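Long-range contacts in alpha-l-arabinofuranosidase domain protein (PDB 4ATW), which probably hydrolyses terminal alpha-L-arabinofuranoside linkages, acting as a thermostable arabinofuranosidase with a parallel eight-stranded barrel and an additional beta domain: residues 308-316 against 391-399; 297-306 against 344-352. One frame throughout, in Å; residues are numbered along the deposited sequence.

Contact 1. Residues 308-316 against 391-399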
# COMPACT_ATOMS: atom_id res chain seq x y z
N VAL A 308 3.11 7.34 7.59
CA VAL A 308 1.93 7.06 6.79
C VAL A 308 1.11 5.94 7.46
O VAL A 308 -0.10 6.08 7.66
CB VAL A 308 2.33 6.66 5.35
CG1 VAL A 308 1.10 6.24 4.56
CG2 VAL A 308 3.00 7.84 4.66
N LEU A 309 1.77 4.85 7.81
CA LEU A 309 1.07 3.72 8.44
C LEU A 309 0.37 4.15 9.73
O LEU A 309 -0.74 3.69 10.02
CB LEU A 309 2.04 2.56 8.73
CG LEU A 309 2.56 1.78 7.52
CD1 LEU A 309 3.59 0.78 7.99
CD2 LEU A 309 1.42 1.11 6.79
N VAL A 310 1.01 5.01 10.50
CA VAL A 310 0.39 5.48 11.72
C VAL A 310 -0.87 6.28 11.38
O VAL A 310 -1.92 6.13 12.03
CB VAL A 310 1.31 6.38 12.52
CG1 VAL A 310 0.58 6.86 13.77
CG2 VAL A 310 2.59 5.64 12.88
N LEU A 311 -0.76 7.15 10.36
CA LEU A 311 -1.86 7.98 9.89
C LEU A 311 -3.03 7.06 9.50
O LEU A 311 -4.14 7.18 10.02
CB LEU A 311 -1.37 8.78 8.69
CG LEU A 311 -2.43 9.72 8.12
CD1 LEU A 311 -2.76 10.77 9.14
CD2 LEU A 311 -1.93 10.39 6.87
N LEU A 312 -2.75 6.13 8.59
CA LEU A 312 -3.75 5.18 8.13
C LEU A 312 -4.32 4.46 9.32
O LEU A 312 -5.53 4.25 9.41
CB LEU A 312 -3.14 4.17 7.16
CG LEU A 312 -2.68 4.80 5.84
CD1 LEU A 312 -1.97 3.76 5.02
CD2 LEU A 312 -3.87 5.34 5.04
N GLN A 313 -3.46 4.09 10.25
CA GLN A 313 -3.91 3.35 11.41
C GLN A 313 -5.11 4.11 11.99
O GLN A 313 -6.14 3.50 12.36
CB GLN A 313 -2.74 3.19 12.40
CG GLN A 313 -2.97 2.15 13.48
CD GLN A 313 -1.69 1.39 13.89
OE1 GLN A 313 -1.13 0.62 13.10
NE2 GLN A 313 -1.24 1.58 15.15
N LYS A 314 -5.01 5.43 12.01
CA LYS A 314 -6.12 6.17 12.59
C LYS A 314 -7.10 6.76 11.64
O LYS A 314 -7.93 7.55 12.06
CB LYS A 314 -5.64 7.26 13.57
CG LYS A 314 -4.36 7.97 13.24
CD LYS A 314 -3.87 8.72 14.47
CE LYS A 314 -2.75 9.70 14.16
NZ LYS A 314 -2.45 10.51 15.37
N MET A 315 -7.04 6.35 10.37
CA MET A 315 -7.99 6.85 9.37
C MET A 315 -8.59 5.75 8.52
O MET A 315 -9.36 6.01 7.59
CB MET A 315 -7.30 7.85 8.43
CG MET A 315 -7.33 9.27 8.93
SD MET A 315 -6.29 10.34 7.95
CE MET A 315 -7.28 10.49 6.49
N SER A 316 -8.28 4.51 8.86
CA SER A 316 -8.76 3.36 8.11
C SER A 316 -10.26 3.37 7.91
O SER A 316 -10.78 2.54 7.16
CB SER A 316 -8.36 2.06 8.80
OG SER A 316 -8.81 2.05 10.14
N PHE A 391 6.02 17.05 15.56
CA PHE A 391 7.36 16.49 15.67
C PHE A 391 7.21 15.10 16.24
O PHE A 391 8.10 14.25 16.10
CB PHE A 391 8.21 17.32 16.62
CG PHE A 391 8.94 18.45 15.95
CD1 PHE A 391 10.09 18.18 15.22
CD2 PHE A 391 8.47 19.77 16.05
CE1 PHE A 391 10.77 19.21 14.58
CE2 PHE A 391 9.15 20.81 15.41
CZ PHE A 391 10.31 20.53 14.67
N LEU A 392 6.07 14.88 16.90
CA LEU A 392 5.74 13.62 17.52
C LEU A 392 4.28 13.30 17.29
O LEU A 392 3.41 14.16 17.46
CB LEU A 392 5.98 13.71 19.02
CG LEU A 392 5.66 12.45 19.82
CD1 LEU A 392 6.72 11.41 19.60
CD2 LEU A 392 5.61 12.77 21.28
N ASP A 393 4.00 12.06 16.89
CA ASP A 393 2.61 11.65 16.69
C ASP A 393 2.54 10.20 17.06
O ASP A 393 3.58 9.55 17.16
CB ASP A 393 2.16 11.87 15.25
CG ASP A 393 0.65 11.68 15.07
OD1 ASP A 393 -0.12 11.97 16.03
OD2 ASP A 393 0.22 11.25 13.98
N ALA A 394 1.35 9.68 17.28
CA ALA A 394 1.25 8.28 17.67
C ALA A 394 -0.18 7.70 17.63
O ALA A 394 -1.18 8.44 17.55
CB ALA A 394 1.82 8.11 19.03
N ALA A 395 -0.25 6.38 17.68
CA ALA A 395 -1.52 5.68 17.60
C ALA A 395 -1.50 4.42 18.42
O ALA A 395 -0.61 3.59 18.28
CB ALA A 395 -1.84 5.37 16.16
N ALA A 396 -2.51 4.29 19.26
CA ALA A 396 -2.63 3.16 20.15
C ALA A 396 -3.66 2.16 19.68
O ALA A 396 -4.84 2.49 19.53
CB ALA A 396 -2.99 3.67 21.53
N SER A 397 -3.22 0.92 19.47
CA SER A 397 -4.14 -0.12 19.02
C SER A 397 -4.22 -1.22 20.06
O SER A 397 -3.31 -1.38 20.87
CB SER A 397 -3.67 -0.69 17.69
OG SER A 397 -2.25 -0.65 17.61
N ILE A 398 -5.30 -1.98 20.01
CA ILE A 398 -5.56 -3.10 20.91
C ILE A 398 -5.78 -4.37 20.10
O ILE A 398 -6.40 -4.31 19.04
CB ILE A 398 -6.81 -2.84 21.67
CG1 ILE A 398 -6.49 -1.93 22.83
CG2 ILE A 398 -7.44 -4.12 22.09
CD1 ILE A 398 -7.61 -1.87 23.85
N SER A 399 -5.31 -5.51 20.58
CA SER A 399 -5.51 -6.75 19.82
C SER A 399 -7.01 -7.12 19.81
O SER A 399 -7.80 -6.53 20.54
CB SER A 399 -4.65 -7.90 20.40
OG SER A 399 -5.15 -8.40 21.62
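Lys314 carries the polar half of this contact, reaching from the end of helix 299-313 to the strand that bears Asp393. The two side chains approach from opposite directions, and the salt bridge closes with Lys314 NZ 2.8 Å from Asp393 OD1, which is met on its syn side, somewhat out of the carboxylate plane. A weak second bond of 3.1 Å joins the same NZ to Asp393 OD2. The ammonium also donates to the backbone: Lys314 NZ lies 3.3 Å from Ala394 O, standing above the carbonyl plane. Because the lysine chain is extended beyond CG, its methylenes run over the strand, with CD coming 4.3 Å from Ala395 CB. Tyr251 OH hydrogen-bonds to Asp393 OD2, so the carboxylate has a second partner, and its negative charge would be expected to stabilise the ammonium in this largely buried place.

The apolar half centres on Ala395. Val310 points CG1 at the strand, anti to its own backbone N (chi1 178°), and this methyl, Val310 CG1, meets Ala395 CB at 3.7 Å and Ala394 C at 4.0 Å. Gln313 lies one turn on, its chain bent at chi2 (145°), with NE2 4.0 Å from Ala395 CB. That amide is near Ser397 OG as well, but the angle is too poor for a bond; its OE1 pairs with Tyr21 OH, while Ser397 OG accepts from Gly358 N.

The helix and strand segments cross at 50°, with Asp393, Ala395 and Ser397 directing their bonds to CB at the helix. Such packing of a helix across one face of a beta-sheet joins a barrel helix to the C-terminal beta domain, consistent with the barrel-plus-beta-domain architecture of family 51 arabinofuranosidases.

Contact 2. Residues 297-306 against 344-352; sequences YDLKDGIFAC and TPVYKAFEL
Asp301 OD2, on a residue whose CB skirts Val346 CG2, is gripped by two donors: the Asp298 backbone N at 3.1 Å, on a nearly straight path, and the guanidinium of Arg287. A weak return bond from Asp301 N to Asp298 OD1 completes a capping box at the start of helix 299-313. Lys300 NZ bridges the two carboxylates, 2.9 Å from Asp301 OD1 and more weakly bound to Asp298 OD1.

Across the interface the contact is apolar. Pro345 seats its ring against the backbone leading into the other helix, with CG 3.4 Å from Leu299 N and CD beside Tyr297 O. With an alanine in place of Pro345, CG and CD are gone, and a gap is likely to open beside Tyr297 O and Leu299 N. Val346 CG2, anti to its carbonyl carbon, comes obliquely to the Tyr297 ring, 3.5 Å from CG. Gly302 brings the backbones together, its CA 4.3 Å from Val346 CA; a CB there would run into Pro345 CB. Farther along, Ala349 CB meets Ala305 CB at 3.9 Å and Cys306 SG at a similar range.

The helix segments run roughly parallel, 35° apart. Strand 276-284 flanks Tyr297 and Asp301, strand 433-438 covers Leu299 and Leu352, and the disulfide from Cys306 to Cys476 ties this pair to strand 475-481.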
# COMPACT_ATOMS: atom_id res chain seq x y z
N TYR A 297 16.01 3.66 -1.34
CA TYR A 297 15.39 4.19 -0.13
C TYR A 297 16.31 4.17 1.08
O TYR A 297 17.04 3.20 1.28
CB TYR A 297 14.09 3.40 0.18
CG TYR A 297 13.03 3.51 -0.90
CD1 TYR A 297 12.35 4.71 -1.11
CD2 TYR A 297 12.72 2.44 -1.73
CE1 TYR A 297 11.40 4.85 -2.12
CE2 TYR A 297 11.78 2.57 -2.74
CZ TYR A 297 11.11 3.77 -2.92
OH TYR A 297 10.14 3.89 -3.90
N ASP A 298 16.28 5.25 1.85
CA ASP A 298 17.08 5.34 3.05
C ASP A 298 16.17 5.55 4.27
O ASP A 298 14.94 5.69 4.12
CB ASP A 298 18.11 6.47 2.93
CG ASP A 298 17.48 7.80 2.63
OD1 ASP A 298 16.50 8.17 3.31
OD2 ASP A 298 17.97 8.50 1.72
N LEU A 299 16.75 5.56 5.47
CA LEU A 299 15.98 5.72 6.72
C LEU A 299 14.98 6.88 6.71
O LEU A 299 13.89 6.76 7.26
CB LEU A 299 16.93 5.89 7.91
CG LEU A 299 16.23 6.05 9.26
CD1 LEU A 299 15.48 4.80 9.64
CD2 LEU A 299 17.28 6.36 10.30
N LYS A 300 15.38 8.00 6.11
CA LYS A 300 14.52 9.17 5.99
C LYS A 300 13.18 8.70 5.43
O LYS A 300 12.14 8.92 6.05
CB LYS A 300 15.13 10.16 5.00
CG LYS A 300 14.26 11.34 4.64
CD LYS A 300 14.95 12.26 3.61
CE LYS A 300 14.65 11.89 2.14
NZ LYS A 300 15.26 10.63 1.63
N ASP A 301 13.23 8.02 4.27
CA ASP A 301 12.04 7.52 3.60
C ASP A 301 11.30 6.52 4.44
O ASP A 301 10.07 6.51 4.45
CB ASP A 301 12.43 6.90 2.28
CG ASP A 301 13.26 7.84 1.44
OD1 ASP A 301 12.88 9.02 1.29
OD2 ASP A 301 14.31 7.39 0.91
N GLY A 302 12.04 5.68 5.15
CA GLY A 302 11.40 4.69 6.00
C GLY A 302 10.55 5.31 7.11
O GLY A 302 9.51 4.77 7.51
N ILE A 303 11.01 6.44 7.62
CA ILE A 303 10.28 7.15 8.67
C ILE A 303 8.97 7.66 8.06
O ILE A 303 7.92 7.56 8.69
CB ILE A 303 11.12 8.33 9.23
CG1 ILE A 303 12.29 7.78 10.05
CG2 ILE A 303 10.23 9.28 10.03
CD1 ILE A 303 11.89 6.85 11.18
N PHE A 304 9.04 8.20 6.84
CA PHE A 304 7.85 8.69 6.17
C PHE A 304 6.84 7.56 6.08
O PHE A 304 5.66 7.73 6.36
CB PHE A 304 8.18 9.18 4.77
CG PHE A 304 6.98 9.33 3.89
CD1 PHE A 304 6.20 10.49 3.93
CD2 PHE A 304 6.56 8.26 3.11
CE1 PHE A 304 5.02 10.58 3.21
CE2 PHE A 304 5.38 8.35 2.39
CZ PHE A 304 4.61 9.51 2.44
N ALA A 305 7.34 6.41 5.67
CA ALA A 305 6.52 5.23 5.51
C ALA A 305 5.92 4.88 6.86
O ALA A 305 4.74 4.50 6.97
CB ALA A 305 7.39 4.08 5.00
N CYS A 306 6.74 5.02 7.88
CA CYS A 306 6.31 4.70 9.22
C CYS A 306 5.13 5.61 9.58
O CYS A 306 4.08 5.15 10.06
CB CYS A 306 7.49 4.89 10.16
SG CYS A 306 7.90 3.39 11.09
N THR A 344 14.99 -2.59 2.39
CA THR A 344 15.15 -1.15 2.54
C THR A 344 14.32 -0.67 3.70
O THR A 344 13.36 -1.33 4.11
CB THR A 344 14.66 -0.40 1.33
OG1 THR A 344 13.32 -0.82 1.03
CG2 THR A 344 15.58 -0.64 0.15
N PRO A 345 14.69 0.50 4.26
CA PRO A 345 13.99 1.09 5.41
C PRO A 345 12.46 1.10 5.26
O PRO A 345 11.73 1.00 6.24
CB PRO A 345 14.59 2.49 5.48
CG PRO A 345 16.03 2.23 5.04
CD PRO A 345 15.86 1.32 3.86
N VAL A 346 11.99 1.20 4.02
CA VAL A 346 10.56 1.19 3.74
C VAL A 346 10.02 -0.18 4.11
O VAL A 346 8.96 -0.30 4.73
CB VAL A 346 10.29 1.47 2.26
CG1 VAL A 346 8.80 1.52 2.02
CG2 VAL A 346 10.95 2.79 1.85
N TYR A 347 10.75 -1.23 3.73
CA TYR A 347 10.31 -2.58 4.07
C TYR A 347 10.25 -2.71 5.59
O TYR A 347 9.28 -3.21 6.13
CB TYR A 347 11.25 -3.64 3.47
CG TYR A 347 11.00 -5.05 3.99
CD1 TYR A 347 11.43 -5.43 5.27
CD2 TYR A 347 10.27 -5.97 3.26
CE1 TYR A 347 11.13 -6.68 5.80
CE2 TYR A 347 9.97 -7.22 3.78
CZ TYR A 347 10.40 -7.55 5.05
OH TYR A 347 10.08 -8.76 5.61
N LYS A 348 11.30 -2.24 6.25
CA LYS A 348 11.37 -2.32 7.70
C LYS A 348 10.15 -1.71 8.36
O LYS A 348 9.55 -2.33 9.25
CB LYS A 348 12.64 -1.65 8.19
CG LYS A 348 13.90 -2.44 7.84
CD LYS A 348 13.86 -3.88 8.42
CE LYS A 348 15.08 -4.73 8.03
NZ LYS A 348 14.97 -6.12 8.57
N ALA A 349 9.76 -0.51 7.91
CA ALA A 349 8.61 0.17 8.50
C ALA A 349 7.41 -0.77 8.57
O ALA A 349 6.67 -0.81 9.56
CB ALA A 349 8.26 1.40 7.70
N PHE A 350 7.22 -1.54 7.51
CA PHE A 350 6.12 -2.48 7.55
C PHE A 350 6.41 -3.62 8.52
O PHE A 350 5.53 -4.02 9.28
CB PHE A 350 5.84 -3.04 6.17
CG PHE A 350 4.98 -2.16 5.33
CD1 PHE A 350 5.49 -1.01 4.77
CD2 PHE A 350 3.67 -2.51 5.08
CE1 PHE A 350 4.69 -0.21 3.97
CE2 PHE A 350 2.86 -1.71 4.27
CZ PHE A 350 3.37 -0.56 3.72
N GLU A 351 7.64 -4.13 8.50
CA GLU A 351 8.00 -5.24 9.39
C GLU A 351 7.61 -4.86 10.81
O GLU A 351 7.02 -5.67 11.56
CB GLU A 351 9.51 -5.53 9.34
CG GLU A 351 9.83 -6.97 9.64
CD GLU A 351 11.32 -7.25 9.80
OE1 GLU A 351 12.14 -6.59 9.11
OE2 GLU A 351 11.66 -8.14 10.61
N LEU A 352 7.91 -3.61 11.16
CA LEU A 352 7.62 -3.12 12.49
C LEU A 352 6.15 -2.97 12.78
O LEU A 352 5.63 -3.56 13.73
CB LEU A 352 8.31 -1.79 12.71
CG LEU A 352 7.99 -1.11 14.03
CD1 LEU A 352 8.38 -1.99 15.17
CD2 LEU A 352 8.74 0.21 14.06

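Both contacts draw on helix 299-313: contact 2 uses its first half and contact 1 its last turns, their centres 15 Å apart. In chain order come 297-306, 308-316, 344-352 and 391-399, so the two pairings cross. Helices 299-313 and 345-355 follow strands 276-284 and 321-322, the last two of the parallel barrel, and contact 2 packs these helices together. Contact 1 then sets the far end of the first helix on strand 383-398 of the mixed sheet. They meet directly where Leu309 CD2 packs 4.0 Å from Phe350 CZ. One barrel helix thus packs on its neighbouring helix near its start and on the beta domain's sheet at its far end, bringing the two parts of the chain together.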